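PDB 3FRN: flagellar protein FlgA from Thermotoga maritima, which is probably a periplasmic chaperone that assists assembly of the P-ring of the flagellar basal body. Local coordinates for residues F92-K106 with F128-R140. Numbering follows the deposited sequence.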
loop_
_atom_site.group_PDB
_atom_site.type_symbol
_atom_site.label_atom_id
_atom_site.label_comp_id
_atom_site.label_asym_id
_atom_site.label_seq_id
_atom_site.Cartn_x
_atom_site.Cartn_y
_atom_site.Cartn_z
ATOM N N PHE A 92 -6.902 1.872 6.214
ATOM C CA PHE A 92 -5.482 2.037 6.480
ATOM C C PHE A 92 -5.205 2.041 7.980
ATOM O O PHE A 92 -6.115 2.247 8.792
ATOM C CB PHE A 92 -4.961 3.330 5.827
ATOM C CG PHE A 92 -5.698 4.586 6.261
ATOM C CD1 PHE A 92 -6.742 5.096 5.496
ATOM C CD2 PHE A 92 -5.333 5.270 7.427
ATOM C CE1 PHE A 92 -7.422 6.255 5.890
ATOM C CE2 PHE A 92 -6.010 6.425 7.827
ATOM C CZ PHE A 92 -7.057 6.914 7.052
ATOM N N GLU A 93 -3.947 1.798 8.342
ATOM C CA GLU A 93 -3.486 2.026 9.698
ATOM C C GLU A 93 -2.743 3.355 9.705
ATOM O O GLU A 93 -2.094 3.703 8.715
ATOM C CB GLU A 93 -2.547 0.914 10.153
ATOM C CG GLU A 93 -3.232 -0.387 10.544
ATOM C CD GLU A 93 -2.297 -1.359 11.269
ATOM O OE1 GLU A 93 -2.656 -1.803 12.381
ATOM O OE2 GLU A 93 -1.202 -1.677 10.741
ATOM N N ALA A 94 -2.858 4.094 10.810
ATOM C CA ALA A 94 -2.043 5.294 11.043
ATOM C C ALA A 94 -1.404 5.288 12.440
ATOM O O ALA A 94 -2.014 4.861 13.424
ATOM C CB ALA A 94 -2.853 6.573 10.810
ATOM N N PHE A 95 -0.160 5.746 12.498
ATOM C CA PHE A 95 0.641 5.750 13.708
ATOM C C PHE A 95 1.178 7.155 13.875
ATOM O O PHE A 95 1.764 7.704 12.937
ATOM C CB PHE A 95 1.843 4.793 13.569
ATOM C CG PHE A 95 1.461 3.352 13.498
ATOM C CD1 PHE A 95 1.199 2.635 14.657
ATOM C CD2 PHE A 95 1.358 2.706 12.271
ATOM C CE1 PHE A 95 0.832 1.295 14.593
ATOM C CE2 PHE A 95 0.986 1.373 12.201
ATOM C CZ PHE A 95 0.720 0.666 13.366
ATOM N N VAL A 96 1.004 7.744 15.052
ATOM C CA VAL A 96 1.632 9.042 15.258
ATOM C C VAL A 96 3.119 8.867 15.582
ATOM O O VAL A 96 3.486 8.026 16.417
ATOM C CB VAL A 96 0.817 9.991 16.212
ATOM C CG1 VAL A 96 -0.405 9.285 16.885
ATOM C CG2 VAL A 96 1.701 10.663 17.207
ATOM N N VAL A 97 3.972 9.624 14.891
ATOM C CA VAL A 97 5.423 9.452 15.019
ATOM C C VAL A 97 6.118 10.705 15.554
ATOM O O VAL A 97 7.301 10.670 15.897
ATOM C CB VAL A 97 6.104 9.011 13.681
ATOM C CG1 VAL A 97 5.835 7.525 13.365
ATOM C CG2 VAL A 97 5.716 9.929 12.523
ATOM N N LYS A 98 5.375 11.805 15.606
ATOM C CA LYS A 98 5.828 13.051 16.192
ATOM C C LYS A 98 4.563 13.775 16.653
ATOM O O LYS A 98 3.542 13.711 15.982
ATOM C CB LYS A 98 6.569 13.881 15.138
ATOM C CG LYS A 98 7.969 14.358 15.542
ATOM C CD LYS A 98 8.640 15.214 14.459
ATOM C CE LYS A 98 9.187 14.403 13.269
ATOM N NZ LYS A 98 8.167 14.066 12.218
ATOM N N THR A 99 4.613 14.427 17.813
ATOM C CA THR A 99 3.575 15.396 18.189
ATOM C C THR A 99 4.174 16.756 18.539
ATOM O O THR A 99 5.287 16.827 19.041
ATOM C CB THR A 99 2.770 14.932 19.400
ATOM O OG1 THR A 99 3.623 14.887 20.543
ATOM C CG2 THR A 99 2.193 13.559 19.157
ATOM N N PHE A 100 3.421 17.824 18.280
ATOM C CA PHE A 100 3.769 19.168 18.726
ATOM C C PHE A 100 2.579 19.806 19.430
ATOM O O PHE A 100 1.431 19.521 19.099
ATOM C CB PHE A 100 4.178 20.046 17.543
ATOM C CG PHE A 100 5.077 19.357 16.567
ATOM C CD1 PHE A 100 4.553 18.767 15.421
ATOM C CD2 PHE A 100 6.446 19.284 16.796
ATOM C CE1 PHE A 100 5.381 18.124 14.515
ATOM C CE2 PHE A 100 7.282 18.641 15.895
ATOM C CZ PHE A 100 6.749 18.065 14.750
ATOM N N GLY A 101 2.863 20.678 20.394
ATOM C CA GLY A 101 1.821 21.384 21.143
ATOM C C GLY A 101 1.835 21.122 22.638
ATOM O O GLY A 101 2.880 20.815 23.218
ATOM N N THR A 102 0.667 21.243 23.260
ATOM C CA THR A 102 0.501 20.910 24.672
ATOM C C THR A 102 -0.593 19.867 24.855
ATOM O O THR A 102 -1.451 19.700 23.987
ATOM C CB THR A 102 0.198 22.162 25.534
ATOM O OG1 THR A 102 -0.449 23.164 24.735
ATOM C CG2 THR A 102 1.488 22.743 26.082
ATOM N N LEU A 103 -0.550 19.148 25.971
ATOM C CA LEU A 103 -1.645 18.256 26.322
ATOM C C LEU A 103 -2.875 19.115 26.626
ATOM O O LEU A 103 -2.817 20.011 27.474
ATOM C CB LEU A 103 -1.272 17.380 27.526
ATOM C CG LEU A 103 -2.374 16.502 28.126
ATOM C CD1 LEU A 103 -2.703 15.314 27.217
ATOM C CD2 LEU A 103 -1.975 16.027 29.509
ATOM N N PRO A 104 -3.977 18.879 25.898
ATOM C CA PRO A 104 -5.222 19.587 26.167
ATOM C C PRO A 104 -5.913 19.122 27.448
ATOM O O PRO A 104 -5.652 18.022 27.933
ATOM C CB PRO A 104 -6.078 19.269 24.937
ATOM C CG PRO A 104 -5.550 17.996 24.418
ATOM C CD PRO A 104 -4.092 17.960 24.749
ATOM N N GLU A 105 -6.785 19.964 27.989
ATOM C CA GLU A 105 -7.567 19.591 29.159
ATOM C C GLU A 105 -8.608 18.546 28.775
ATOM O O GLU A 105 -8.708 17.499 29.407
ATOM C CB GLU A 105 -8.250 20.813 29.769
ATOM C CG GLU A 105 -7.323 21.747 30.510
ATOM C CD GLU A 105 -8.040 22.998 30.974
ATOM O OE1 GLU A 105 -9.288 23.023 30.908
ATOM O OE2 GLU A 105 -7.363 23.956 31.401
ATOM N N LYS A 106 -9.362 18.851 27.724
ATOM C CA LYS A 106 -10.415 17.991 27.216
ATOM C C LYS A 106 -10.029 17.482 25.829
ATOM O O LYS A 106 -9.244 18.118 25.128
ATOM C CB LYS A 106 -11.738 18.760 27.197
ATOM C CG LYS A 106 -12.342 18.957 28.600
ATOM C CD LYS A 106 -13.579 19.843 28.555
ATOM C CE LYS A 106 -14.644 19.413 29.556
ATOM N NZ LYS A 106 -14.098 19.139 30.912
ATOM N N PHE A 128 -8.196 22.654 20.121
ATOM C CA PHE A 128 -9.023 22.433 21.292
ATOM C C PHE A 128 -9.394 23.804 21.844
ATOM O O PHE A 128 -8.713 24.796 21.544
ATOM C CB PHE A 128 -8.278 21.577 22.332
ATOM C CG PHE A 128 -7.953 20.200 21.850
ATOM C CD1 PHE A 128 -8.884 19.177 21.958
ATOM C CD2 PHE A 128 -6.723 19.924 21.272
ATOM C CE1 PHE A 128 -8.582 17.895 21.504
ATOM C CE2 PHE A 128 -6.433 18.659 20.807
ATOM C CZ PHE A 128 -7.357 17.644 20.927
ATOM N N PRO A 129 -10.491 23.881 22.624
ATOM C CA PRO A 129 -10.843 25.150 23.267
ATOM C C PRO A 129 -9.669 25.799 24.022
ATOM O O PRO A 129 -9.546 27.022 24.017
ATOM C CB PRO A 129 -11.959 24.747 24.237
ATOM C CG PRO A 129 -12.591 23.554 23.593
ATOM C CD PRO A 129 -11.472 22.816 22.923
ATOM N N ASP A 130 -8.801 24.985 24.622
ATOM C CA ASP A 130 -7.681 25.501 25.412
ATOM C C ASP A 130 -6.328 25.585 24.693
ATOM O O ASP A 130 -5.524 26.467 25.000
ATOM C CB ASP A 130 -7.547 24.746 26.749
ATOM C CG ASP A 130 -7.151 23.279 26.581
ATOM O OD1 ASP A 130 -6.432 22.769 27.466
ATOM O OD2 ASP A 130 -7.556 22.625 25.594
ATOM N N THR A 131 -6.084 24.697 23.731
ATOM C CA THR A 131 -4.748 24.553 23.137
ATOM C C THR A 131 -4.777 23.878 21.752
ATOM O O THR A 131 -5.849 23.682 21.166
ATOM C CB THR A 131 -3.792 23.792 24.109
ATOM O OG1 THR A 131 -2.440 23.940 23.681
ATOM C CG2 THR A 131 -4.129 22.314 24.175
ATOM N N TYR A 132 -3.595 23.522 21.245
ATOM C CA TYR A 132 -3.433 22.930 19.919
ATOM C C TYR A 132 -2.529 21.692 19.985
ATOM O O TYR A 132 -1.520 21.703 20.693
ATOM C CB TYR A 132 -2.820 23.971 18.960
ATOM C CG TYR A 132 -1.311 24.112 19.099
ATOM C CD1 TYR A 132 -0.443 23.454 18.224
ATOM C CD2 TYR A 132 -0.754 24.867 20.133
ATOM C CE1 TYR A 132 0.937 23.559 18.365
ATOM C CE2 TYR A 132 0.626 24.977 20.282
ATOM C CZ TYR A 132 1.467 24.328 19.393
ATOM O OH TYR A 132 2.835 24.437 19.535
ATOM N N VAL A 133 -2.893 20.623 19.268
ATOM C CA VAL A 133 -1.976 19.495 19.039
ATOM C C VAL A 133 -1.790 19.198 17.539
ATOM O O VAL A 133 -2.766 19.042 16.811
ATOM C CB VAL A 133 -2.446 18.206 19.762
ATOM C CG1 VAL A 133 -1.400 17.102 19.662
ATOM C CG2 VAL A 133 -2.764 18.484 21.215
ATOM N N THR A 134 -0.537 19.142 17.081
ATOM C CA THR A 134 -0.211 18.588 15.755
ATOM C C THR A 134 0.355 17.150 15.897
ATOM O O THR A 134 1.315 16.911 16.643
ATOM C CB THR A 134 0.750 19.501 14.967
ATOM O OG1 THR A 134 0.392 20.872 15.191
ATOM C CG2 THR A 134 0.708 19.214 13.438
ATOM N N LEU A 135 -0.275 16.193 15.221
ATOM C CA LEU A 135 0.235 14.825 15.183
ATOM C C LEU A 135 0.736 14.568 13.781
ATOM O O LEU A 135 -0.020 14.731 12.817
ATOM C CB LEU A 135 -0.859 13.799 15.458
ATOM C CG LEU A 135 -1.945 14.006 16.506
ATOM C CD1 LEU A 135 -3.084 13.065 16.180
ATOM C CD2 LEU A 135 -1.408 13.717 17.882
ATOM N N ASN A 136 2.003 14.175 13.666
ATOM C CA ASN A 136 2.530 13.703 12.393
ATOM C C ASN A 136 2.281 12.206 12.351
ATOM O O ASN A 136 2.734 11.455 13.227
ATOM C CB ASN A 136 4.008 14.068 12.214
ATOM C CG ASN A 136 4.215 15.556 11.958
ATOM O OD1 ASN A 136 5.256 15.970 11.448
ATOM N ND2 ASN A 136 3.223 16.365 12.306
ATOM N N MET A 137 1.490 11.787 11.368
ATOM C CA MET A 137 1.011 10.415 11.322
ATOM C C MET A 137 1.512 9.675 10.072
ATOM O O MET A 137 1.356 10.151 8.947
ATOM C CB MET A 137 -0.526 10.376 11.474
ATOM C CG MET A 137 -1.029 10.884 12.873
ATOM S SD MET A 137 -2.754 10.544 13.306
ATOM C CE MET A 137 -2.686 8.832 13.773
ATOM N N LEU A 138 2.153 8.531 10.297
ATOM C CA LEU A 138 2.613 7.662 9.223
ATOM C C LEU A 138 1.498 6.690 8.857
ATOM O O LEU A 138 0.939 6.007 9.720
ATOM C CB LEU A 138 3.879 6.907 9.639
ATOM C CG LEU A 138 4.587 5.943 8.676
ATOM C CD1 LEU A 138 5.334 6.650 7.551
ATOM C CD2 LEU A 138 5.548 5.094 9.473
ATOM N N LEU A 139 1.180 6.653 7.568
ATOM C CA LEU A 139 0.123 5.807 7.053
ATOM C C LEU A 139 0.678 4.484 6.531
ATOM O O LEU A 139 1.668 4.461 5.804
ATOM C CB LEU A 139 -0.633 6.537 5.937
ATOM C CG LEU A 139 -1.870 7.370 6.282
ATOM C CD1 LEU A 139 -1.545 8.531 7.215
ATOM C CD2 LEU A 139 -2.529 7.870 5.007
ATOM N N ARG A 140 0.022 3.390 6.907
ATOM C CA ARG A 140 0.392 2.046 6.464
ATOM C C ARG A 140 -0.835 1.285 5.997
ATOM O O ARG A 140 -1.888 1.342 6.630
ATOM C CB ARG A 140 1.013 1.247 7.611
ATOM C CG ARG A 140 2.454 1.579 7.926
ATOM C CD ARG A 140 2.975 0.679 9.039
ATOM N NE ARG A 140 4.404 0.866 9.285
ATOM C CZ ARG A 140 5.058 0.374 10.336
ATOM N NH1 ARG A 140 4.415 -0.340 11.254
ATOM N NH2 ARG A 140 6.359 0.598 10.472
HETATM O O HOH W 1 2.165 -2.169 10.580
HETATM O O HOH W 2 -2.450 -1.594 7.525
HETATM O O HOH W 3 -4.242 22.781 28.567
#
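Strand 93-101 pairs antiparallel with strand 132-140 at one side of the HotDog-like domain's sheet, and the turns beyond Gly101 and before Tyr132 continue the contact. Backbone bonds run from Glu93 with Arg140 to Phe100 with Thr134, with the register shifted by one at a classic beta bulge, where Val97 and Lys98 both face Asn136: Val97 N gives a bond to Asn136 O, and Asn136 N one to Lys98 O. On one face Met137, bent at chi3 (78°), brings CE to 3.7 Å from Ala94 CB, a side chain small enough to admit it, and also against Val96 CG1. On the other, Asn136 ND2 lies 3.6 Å from Phe100 CE1 at the ring edge, with amide and ring planes 72° apart. Gly101 CA sits over the Tyr132 ring, 3.8 Å from its centroid; a CB would clash with Tyr132 O. In the turns, Pro104 lays CG over the centre of the Phe128 ring, 3.8 Å from the centroid, a CH-pi contact suited to a rigid apolar ring. Were Phe128 an alanine, Pro104 would probably lose this flat support and a gap would open beneath its ring. Asp130 OD1 accepts a hydrogen bond from Glu105 N (2.9 Å), met on the syn side but out of the carboxylate plane. Outside the pair, helix 74-87 covers Ala94 and Leu139, strand 42-45 hydrogen-bonds through Glu42 and Leu44 to the backbone of Val96 and packs against Phe95, Val96 and Thr99, and strand 121-127 hydrogen-bonds along the other edge of strand 132-140.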